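Local coordinates for protein taurocyamine kinase (Schistosoma mansoni, PDB 4WOD) that reversibly transfers a phosphoryl group between ATP and the guanidino compound taurocyamine, as a duplicated member of the ATP:guanido phosphotransferase (phosphagen kinase) family, at residues G362-E367 with M412-A417; L369-K374 with G416-R421; P553-A558 with V582-H587. The protein carries 4 engineered substitutions. One frame throughout, in Å; residues are numbered along the deposited sequence.

Interaction 1. Residues G362-E367 with M412-A417; sequences GVMPVE and MIRNGA
Arg414 and Glu367 meet in a side-on salt bridge, a buried ion pair in which all three guanidinium nitrogens are hydrogen-bonded. NE of Arg414 reaches OE1 of Glu367 at 2.8 Å, nearly straight (162°) and on the syn side of that oxygen, while NH2 of Arg414 meets OE2 of Glu367 at 3.0 Å on a more bent path. The two planar groups lie 27° apart, close to coplanar. An extended chain from CG to NE carries the guanidinium of Arg414 away from its helix, and the bend of Glu367 at chi2 (93°) turns the carboxylate to face it. Tight packing continues beside the bridge, where CE of Met364 sits 3.6 Å from CD of Arg414. Val366 is the looser part, with its CG2 4.2 Å from CD of Arg414. Two further bonds hold the guanidinium: NH2 also reaches OD1 of Asn292, and NH1 the carbonyl O of Asp557, which limits rotation of the group, and Glu367 OE2 has a further partner in Tyr418. All four touching residues are buried. Such a bidentate arginine-carboxylate pair here ties the linker between helices 331-355 and 369-376, where the two kinase repeats join, to helix 409-418.

Interaction 2. Residues L369-K374 with G416-R421; sequences LTYLAK and GAYNNR
This is a small helix-to-helix contact, mostly apolar, between the first turns of helix 369-376 and the C-terminal end of helix 409-418, and it carries one water bridge at its edge. The backbones come close, with CA of Leu372 and CA of Ala417 5.5 Å apart, an approach that the small alanine side chain permits. CB of Ala417 rests 3.5 Å from the carbonyl O of Leu372, and CD2 of Leu372 touches both that methyl and the Tyr418 ring, where CE2 is 3.8 Å away. Both helices belong to the small, helical N-terminal domain of the second phosphagen kinase unit, and the contact brings together parts of that domain separated by some forty residues. Tyr418 crosses Tyr371 at about a right angle, its OH meeting the edge of the Tyr371 ring. CG of Tyr371 is anti to the backbone N (chi1 176°), which directs the phenol toward Tyr418, and a water joins the two hydroxyls: it donates a hydrogen bond to OH of Tyr418 at 2.7 Å and lies 2.5 Å from OH of Tyr371. The same Tyr418 hydroxyl also bonds Glu367. Where helix 409-418 ends, Asn420 folds back: its ND2 meets O of Gly416 at 3.0 Å, in the carbonyl plane, and adds a weak bond to O of Ala417.

Interaction 3. Residues P553-A558 with V582-H587; sequences PVLRDA and VCEEDH
The short helix 553-558 approaches the loop joining strands 578-582 and 588-595 most closely where CA of Leu555 and CA of Glu585 are 7.0 Å apart, and no hydrogen bond crosses the gap. The loop is a connection between neighbouring antiparallel strands of the eight-stranded sheet in the phosphagen kinase C-terminal catalytic domain, and it is closed by a backbone bond from N of Cys583 to O of His587. Leu555 is the one helix side chain that makes the contact. A chi1 of -171° swings CG of Leu555 opposite its own amide N, and the branched end spreads over the loop: CD2 lies 3.9 Å from CG of Glu584, and CD1 stands 4.2 Å from CB of Glu585. Thus both glutamates offer aliphatic carbons to the leucine. The carboxylate of Glu584 is engaged elsewhere, in a salt bridge with Arg589, a predicted ATP-binding residue, while Glu585 lies beside Cys631, the predicted active-site residue. On the helix itself, Arg556 grips the neighbouring Asp557 side-on. The guanidinium has CA of Pro553 over the centre of one face, 4.1 Å above its plane, and NE of Arg556 reaches OD1 of Asp557 at 2.8 Å from above the carboxylate plane.

In the fold
Interactions 1 and 2 share helix 409-418 and lie 10 Å apart between centres. Glu367 joins them, since its OE2 lies 2.5 Å from OH of Tyr418. Helix 553-558 carries the connection into the catalytic domain: NH1 of Arg414 meets O of Asp557 at 2.9 Å, and ND2 of Asn419 meets OD2 of Asp557 at 2.8 Å. Interaction 3 is the one near the predicted sites, the Glu585 side chain being about 4 Å from that of Cys631. The bound arginine sits in the pocket of the first repeat, with Cys268, whereas interaction 3 adjoins the predicted site of the second. The three thus run from the linker through the N-terminal domain to a loop beside the predicted active-site residue.

Interaction 1. Residues G362-E367 with M412-A417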
loop_
_atom_site.group_PDB
_atom_site.type_symbol
_atom_site.label_atom_id
_atom_site.label_comp_id
_atom_site.label_asym_id
_atom_site.label_seq_id
_atom_site.Cartn_x
_atom_site.Cartn_y
_atom_site.Cartn_z
ATOM N N GLY A 362 16.341 -2.939 13.945
ATOM C CA GLY A 362 15.233 -2.004 14.011
ATOM C C GLY A 362 15.374 -0.830 13.052
ATOM O O GLY A 362 14.401 -0.136 12.756
ATOM N N VAL A 363 16.580 -0.585 12.555
ATOM C CA VAL A 363 16.741 0.494 11.584
ATOM C C VAL A 363 16.262 -0.027 10.229
ATOM O O VAL A 363 16.487 -1.190 9.889
ATOM C CB VAL A 363 18.188 0.999 11.523
ATOM C CG1 VAL A 363 18.387 1.936 10.348
ATOM C CG2 VAL A 363 18.536 1.703 12.836
ATOM N N MET A 364 15.563 0.819 9.482
ATOM C CA MET A 364 15.003 0.424 8.188
ATOM C C MET A 364 16.061 -0.136 7.229
ATOM O O MET A 364 17.086 0.491 7.009
ATOM C CB MET A 364 14.320 1.623 7.548
ATOM C CG MET A 364 13.592 1.331 6.243
ATOM S SD MET A 364 13.187 2.878 5.383
ATOM C CE MET A 364 12.553 2.229 3.833
ATOM N N PRO A 365 15.818 -1.332 6.663
ATOM C CA PRO A 365 16.754 -1.818 5.642
ATOM C C PRO A 365 16.503 -1.100 4.308
ATOM O O PRO A 365 15.407 -0.588 4.094
ATOM C CB PRO A 365 16.439 -3.318 5.567
ATOM C CG PRO A 365 15.031 -3.425 5.986
ATOM C CD PRO A 365 14.795 -2.331 7.001
ATOM N N VAL A 366 17.503 -1.027 3.436
ATOM C CA VAL A 366 17.332 -0.303 2.196
ATOM C C VAL A 366 17.970 -1.068 1.046
ATOM O O VAL A 366 18.971 -1.764 1.237
ATOM C CB VAL A 366 17.926 1.129 2.287
ATOM C CG1 VAL A 366 19.460 1.083 2.428
ATOM C CG2 VAL A 366 17.467 2.002 1.095
ATOM N N GLU A 367 17.378 -0.941 -0.139
ATOM C CA GLU A 367 17.947 -1.531 -1.355
ATOM C C GLU A 367 19.323 -0.908 -1.651
ATOM O O GLU A 367 19.608 0.228 -1.228
ATOM C CB GLU A 367 17.000 -1.319 -2.537
ATOM C CG GLU A 367 15.584 -1.911 -2.371
ATOM C CD GLU A 367 14.553 -0.929 -1.794
ATOM O OE1 GLU A 367 14.906 -0.100 -0.927
ATOM O OE2 GLU A 367 13.379 -0.990 -2.214
ATOM N N MET A 412 18.122 7.910 1.701
ATOM C CA MET A 412 17.571 9.249 1.545
ATOM C C MET A 412 17.033 9.514 0.130
ATOM O O MET A 412 16.175 10.368 -0.045
ATOM C CB MET A 412 18.609 10.311 1.967
ATOM C CG MET A 412 19.691 10.673 0.963
ATOM S SD MET A 412 20.726 12.068 1.578
ATOM C CE MET A 412 20.959 11.528 3.255
ATOM N N ILE A 413 17.468 8.751 -0.867
ATOM C CA ILE A 413 16.875 8.917 -2.198
ATOM C C ILE A 413 15.685 7.969 -2.450
ATOM O O ILE A 413 14.989 8.106 -3.463
ATOM C CB ILE A 413 17.917 8.705 -3.335
ATOM C CG1 ILE A 413 18.333 7.234 -3.411
ATOM C CG2 ILE A 413 19.126 9.655 -3.168
ATOM C CD1 ILE A 413 18.915 6.843 -4.761
ATOM N N ARG A 414 15.427 7.049 -1.524
ATOM C CA ARG A 414 14.397 6.026 -1.716
ATOM C C ARG A 414 13.018 6.618 -2.033
ATOM O O ARG A 414 12.312 6.118 -2.932
ATOM C CB ARG A 414 14.291 5.116 -0.488
ATOM C CG ARG A 414 13.530 3.838 -0.776
ATOM C CD ARG A 414 13.406 2.905 0.442
ATOM N NE ARG A 414 12.898 1.591 0.038
ATOM C CZ ARG A 414 11.603 1.296 -0.097
ATOM N NH1 ARG A 414 10.671 2.215 0.153
ATOM N NH2 ARG A 414 11.236 0.085 -0.491
ATOM N N ASN A 415 12.625 7.673 -1.319
ATOM C CA ASN A 415 11.300 8.246 -1.588
ATOM C C ASN A 415 11.203 8.720 -3.045
ATOM O O ASN A 415 10.167 8.555 -3.697
ATOM C CB ASN A 415 10.962 9.411 -0.638
ATOM C CG ASN A 415 11.882 10.599 -0.809
ATOM O OD1 ASN A 415 13.081 10.492 -0.631
ATOM N ND2 ASN A 415 11.327 11.724 -1.213
ATOM N N GLY A 416 12.294 9.268 -3.572
ATOM C CA GLY A 416 12.325 9.715 -4.956
ATOM C C GLY A 416 12.398 8.566 -5.944
ATOM O O GLY A 416 11.745 8.575 -6.997
ATOM N N ALA A 417 13.207 7.570 -5.614
ATOM C CA ALA A 417 13.310 6.378 -6.452
ATOM C C ALA A 417 11.931 5.761 -6.734
ATOM O O ALA A 417 11.625 5.388 -7.874
ATOM C CB ALA A 417 14.217 5.372 -5.799
#

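Interaction 2. Residues L369-K374 with G416-R421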
loop_
_atom_site.group_PDB
_atom_site.type_symbol
_atom_site.label_atom_id
_atom_site.label_comp_id
_atom_site.label_asym_id
_atom_site.label_seq_id
_atom_site.Cartn_x
_atom_site.Cartn_y
_atom_site.Cartn_z
ATOM N N LEU A 369 22.154 1.243 -3.209
ATOM C CA LEU A 369 22.134 2.561 -3.829
ATOM C C LEU A 369 22.019 2.500 -5.360
ATOM O O LEU A 369 21.233 3.234 -5.956
ATOM C CB LEU A 369 23.383 3.337 -3.435
ATOM C CG LEU A 369 23.562 4.708 -4.080
ATOM C CD1 LEU A 369 22.315 5.605 -3.836
ATOM C CD2 LEU A 369 24.832 5.352 -3.552
ATOM N N THR A 370 22.787 1.626 -5.999
ATOM C CA THR A 370 22.749 1.581 -7.468
ATOM C C THR A 370 21.428 1.043 -8.007
ATOM O O THR A 370 21.038 1.377 -9.132
ATOM C CB THR A 370 23.889 0.736 -8.049
ATOM O OG1 THR A 370 23.836 -0.573 -7.479
ATOM C CG2 THR A 370 25.232 1.383 -7.739
ATOM N N TYR A 371 20.739 0.225 -7.213
ATOM C CA TYR A 371 19.403 -0.254 -7.589
ATOM C C TYR A 371 18.396 0.891 -7.544
ATOM O O TYR A 371 17.596 1.081 -8.470
ATOM C CB TYR A 371 18.941 -1.389 -6.667
ATOM C CG TYR A 371 17.526 -1.884 -6.940
ATOM C CD1 TYR A 371 17.278 -2.823 -7.941
ATOM C CD2 TYR A 371 16.440 -1.436 -6.185
ATOM C CE1 TYR A 371 15.994 -3.285 -8.195
ATOM C CE2 TYR A 371 15.153 -1.895 -6.428
ATOM C CZ TYR A 371 14.930 -2.818 -7.440
ATOM O OH TYR A 371 13.650 -3.302 -7.699
ATOM N N LEU A 372 18.431 1.646 -6.453
ATOM C CA LEU A 372 17.537 2.792 -6.308
ATOM C C LEU A 372 17.848 3.877 -7.322
ATOM O O LEU A 372 16.948 4.580 -7.769
ATOM C CB LEU A 372 17.615 3.367 -4.883
ATOM C CG LEU A 372 17.040 2.428 -3.821
ATOM C CD1 LEU A 372 17.240 3.002 -2.389
ATOM C CD2 LEU A 372 15.578 2.121 -4.089
ATOM N N ALA A 373 19.120 4.030 -7.675
ATOM C CA ALA A 373 19.500 5.036 -8.664
ATOM C C ALA A 373 18.879 4.708 -10.032
ATOM O O ALA A 373 18.558 5.610 -10.805
ATOM C CB ALA A 373 21.014 5.134 -8.768
ATOM N N LYS A 374 18.712 3.421 -10.324
ATOM C CA LYS A 374 18.062 3.021 -11.576
ATOM C C LYS A 374 16.582 3.389 -11.534
ATOM O O LYS A 374 16.066 3.973 -12.484
ATOM C CB LYS A 374 18.243 1.524 -11.846
ATOM C CG LYS A 374 19.698 1.106 -12.015
ATOM C CD LYS A 374 19.828 -0.240 -12.723
ATOM C CE LYS A 374 20.425 -1.318 -11.803
ATOM N NZ LYS A 374 21.879 -1.562 -12.046
ATOM N N GLY A 416 12.294 9.268 -3.572
ATOM C CA GLY A 416 12.325 9.715 -4.956
ATOM C C GLY A 416 12.398 8.566 -5.944
ATOM O O GLY A 416 11.745 8.575 -6.997
ATOM N N ALA A 417 13.207 7.570 -5.614
ATOM C CA ALA A 417 13.310 6.378 -6.452
ATOM C C ALA A 417 11.931 5.761 -6.734
ATOM O O ALA A 417 11.625 5.388 -7.874
ATOM C CB ALA A 417 14.217 5.372 -5.799
ATOM N N TYR A 418 11.092 5.667 -5.704
ATOM C CA TYR A 418 9.777 5.056 -5.859
ATOM C C TYR A 418 8.635 6.033 -6.120
ATOM O O TYR A 418 7.512 5.608 -6.428
ATOM C CB TYR A 418 9.435 4.238 -4.626
ATOM C CG TYR A 418 10.149 2.913 -4.551
ATOM C CD1 TYR A 418 9.778 1.861 -5.383
ATOM C CD2 TYR A 418 11.176 2.703 -3.630
ATOM C CE1 TYR A 418 10.420 0.631 -5.315
ATOM C CE2 TYR A 418 11.828 1.478 -3.566
ATOM C CZ TYR A 418 11.439 0.447 -4.410
ATOM O OH TYR A 418 12.064 -0.783 -4.324
ATOM N N ASN A 419 8.906 7.325 -5.967
ATOM C CA ASN A 419 7.946 8.376 -6.316
ATOM C C ASN A 419 8.642 9.464 -7.109
ATOM O O ASN A 419 9.109 10.453 -6.545
ATOM C CB ASN A 419 7.283 8.959 -5.061
ATOM C CG ASN A 419 6.601 7.890 -4.218
ATOM O OD1 ASN A 419 5.417 7.595 -4.407
ATOM N ND2 ASN A 419 7.355 7.289 -3.294
ATOM N N ASN A 420 8.699 9.274 -8.427
ATOM C CA ASN A 420 9.535 10.090 -9.299
ATOM C C ASN A 420 9.104 11.552 -9.403
ATOM O O ASN A 420 9.820 12.356 -9.969
ATOM C CB ASN A 420 9.569 9.500 -10.717
ATOM C CG ASN A 420 10.312 8.172 -10.806
ATOM O OD1 ASN A 420 10.134 7.427 -11.773
ATOM N ND2 ASN A 420 11.160 7.875 -9.817
ATOM N N ARG A 421 7.918 11.895 -8.905
ATOM C CA ARG A 421 7.506 13.298 -8.915
ATOM C C ARG A 421 7.961 14.010 -7.636
ATOM O O ARG A 421 7.889 15.242 -7.536
ATOM C CB ARG A 421 5.995 13.425 -9.083
ATOM C CG ARG A 421 5.469 12.871 -10.406
ATOM C CD ARG A 421 4.046 13.368 -10.656
ATOM N NE ARG A 421 3.353 12.608 -11.693
ATOM C CZ ARG A 421 2.098 12.838 -12.076
ATOM N NH1 ARG A 421 1.390 13.809 -11.519
ATOM N NH2 ARG A 421 1.548 12.098 -13.023
HETATM O O HOH W 1 11.659 -2.417 -6.476
#

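Interaction 3. Residues P553-A558 with V582-H587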
loop_
_atom_site.group_PDB
_atom_site.type_symbol
_atom_site.label_atom_id
_atom_site.label_comp_id
_atom_site.label_asym_id
_atom_site.label_seq_id
_atom_site.Cartn_x
_atom_site.Cartn_y
_atom_site.Cartn_z
ATOM N N PRO A 553 2.407 8.405 0.121
ATOM C CA PRO A 553 3.349 7.415 -0.422
ATOM C C PRO A 553 4.799 7.851 -0.326
ATOM O O PRO A 553 5.681 7.004 -0.172
ATOM C CB PRO A 553 2.920 7.285 -1.894
ATOM C CG PRO A 553 2.149 8.522 -2.186
ATOM C CD PRO A 553 1.456 8.875 -0.901
ATOM N N VAL A 554 5.035 9.154 -0.437
ATOM C CA VAL A 554 6.372 9.700 -0.347
ATOM C C VAL A 554 6.928 9.451 1.045
ATOM O O VAL A 554 7.996 8.884 1.188
ATOM C CB VAL A 554 6.390 11.206 -0.658
ATOM C CG1 VAL A 554 7.754 11.806 -0.322
ATOM C CG2 VAL A 554 6.025 11.445 -2.114
ATOM N N LEU A 555 6.196 9.873 2.070
ATOM C CA LEU A 555 6.628 9.629 3.439
ATOM C C LEU A 555 6.752 8.125 3.696
ATOM O O LEU A 555 7.734 7.674 4.294
ATOM C CB LEU A 555 5.660 10.280 4.445
ATOM C CG LEU A 555 6.106 10.277 5.912
ATOM C CD1 LEU A 555 7.570 10.639 6.038
ATOM C CD2 LEU A 555 5.251 11.227 6.758
ATOM N N ARG A 556 5.769 7.356 3.220
ATOM C CA ARG A 556 5.767 5.910 3.406
ATOM C C ARG A 556 7.067 5.282 2.893
ATOM O O ARG A 556 7.697 4.509 3.586
ATOM C CB ARG A 556 4.571 5.263 2.693
ATOM C CG ARG A 556 4.441 3.757 2.909
ATOM C CD ARG A 556 3.539 3.130 1.833
ATOM N NE ARG A 556 4.107 3.347 0.502
ATOM C CZ ARG A 556 3.434 3.241 -0.642
ATOM N NH1 ARG A 556 2.142 2.941 -0.631
ATOM N NH2 ARG A 556 4.053 3.455 -1.800
ATOM N N ASP A 557 7.457 5.624 1.678
ATOM C CA ASP A 557 8.607 4.964 1.068
ATOM C C ASP A 557 9.953 5.478 1.623
ATOM O O ASP A 557 10.996 4.826 1.460
ATOM C CB ASP A 557 8.523 5.119 -0.446
ATOM C CG ASP A 557 7.304 4.408 -1.028
ATOM O OD1 ASP A 557 6.750 3.543 -0.328
ATOM O OD2 ASP A 557 6.893 4.721 -2.169
ATOM N N ALA A 558 9.923 6.626 2.299
ATOM C CA ALA A 558 11.053 7.067 3.108
ATOM C C ALA A 558 11.125 6.311 4.436
ATOM O O ALA A 558 12.135 6.367 5.131
ATOM C CB ALA A 558 10.965 8.559 3.367
ATOM N N VAL A 582 3.725 14.894 16.685
ATOM C CA VAL A 582 4.908 14.201 17.182
ATOM C C VAL A 582 5.302 13.075 16.229
ATOM O O VAL A 582 4.504 12.177 15.941
ATOM C CB VAL A 582 4.676 13.654 18.599
ATOM C CG1 VAL A 582 5.899 12.895 19.087
ATOM C CG2 VAL A 582 4.361 14.808 19.558
ATOM N N CYS A 583 6.523 13.176 15.707
ATOM C CA CYS A 583 7.139 12.112 14.925
ATOM C C CYS A 583 6.408 11.734 13.629
ATOM O O CYS A 583 6.267 10.538 13.314
ATOM C CB CYS A 583 7.293 10.855 15.787
ATOM S SG CYS A 583 8.526 9.709 15.129
ATOM N N GLU A 584 5.959 12.725 12.871
ATOM C CA GLU A 584 5.455 12.462 11.520
ATOM C C GLU A 584 6.631 12.400 10.531
ATOM O O GLU A 584 7.243 11.336 10.351
ATOM C CB GLU A 584 4.439 13.519 11.081
ATOM C CG GLU A 584 3.788 13.176 9.762
ATOM C CD GLU A 584 2.620 14.081 9.428
ATOM O OE1 GLU A 584 1.527 13.542 9.141
ATOM O OE2 GLU A 584 2.798 15.324 9.452
ATOM N N GLU A 585 6.962 13.525 9.902
ATOM C CA GLU A 585 8.157 13.561 9.048
ATOM C C GLU A 585 9.368 14.039 9.832
ATOM O O GLU A 585 10.475 13.518 9.676
ATOM C CB GLU A 585 7.956 14.459 7.835
ATOM C CG GLU A 585 9.159 14.491 6.901
ATOM C CD GLU A 585 8.919 15.354 5.681
ATOM O OE1 GLU A 585 8.081 14.967 4.842
ATOM O OE2 GLU A 585 9.559 16.420 5.559
ATOM N N ASP A 586 9.148 15.046 10.670
ATOM C CA ASP A 586 10.169 15.528 11.578
ATOM C C ASP A 586 9.770 15.083 12.966
ATOM O O ASP A 586 8.576 14.777 13.201
ATOM C CB ASP A 586 10.293 17.059 11.514
ATOM C CG ASP A 586 11.016 17.542 10.269
ATOM O OD1 ASP A 586 12.093 16.986 9.955
ATOM O OD2 ASP A 586 10.521 18.481 9.615
ATOM N N HIS A 587 10.740 15.078 13.888
ATOM C CA HIS A 587 10.456 14.699 15.263
ATOM C C HIS A 587 9.291 15.526 15.794
ATOM O O HIS A 587 8.450 15.016 16.517
ATOM C CB HIS A 587 11.676 14.879 16.160
ATOM C CG HIS A 587 12.783 13.911 15.862
ATOM N ND1 HIS A 587 14.105 14.176 16.147
ATOM C CD2 HIS A 587 12.761 12.697 15.266
ATOM C CE1 HIS A 587 14.854 13.162 15.748
ATOM N NE2 HIS A 587 14.062 12.246 15.217
#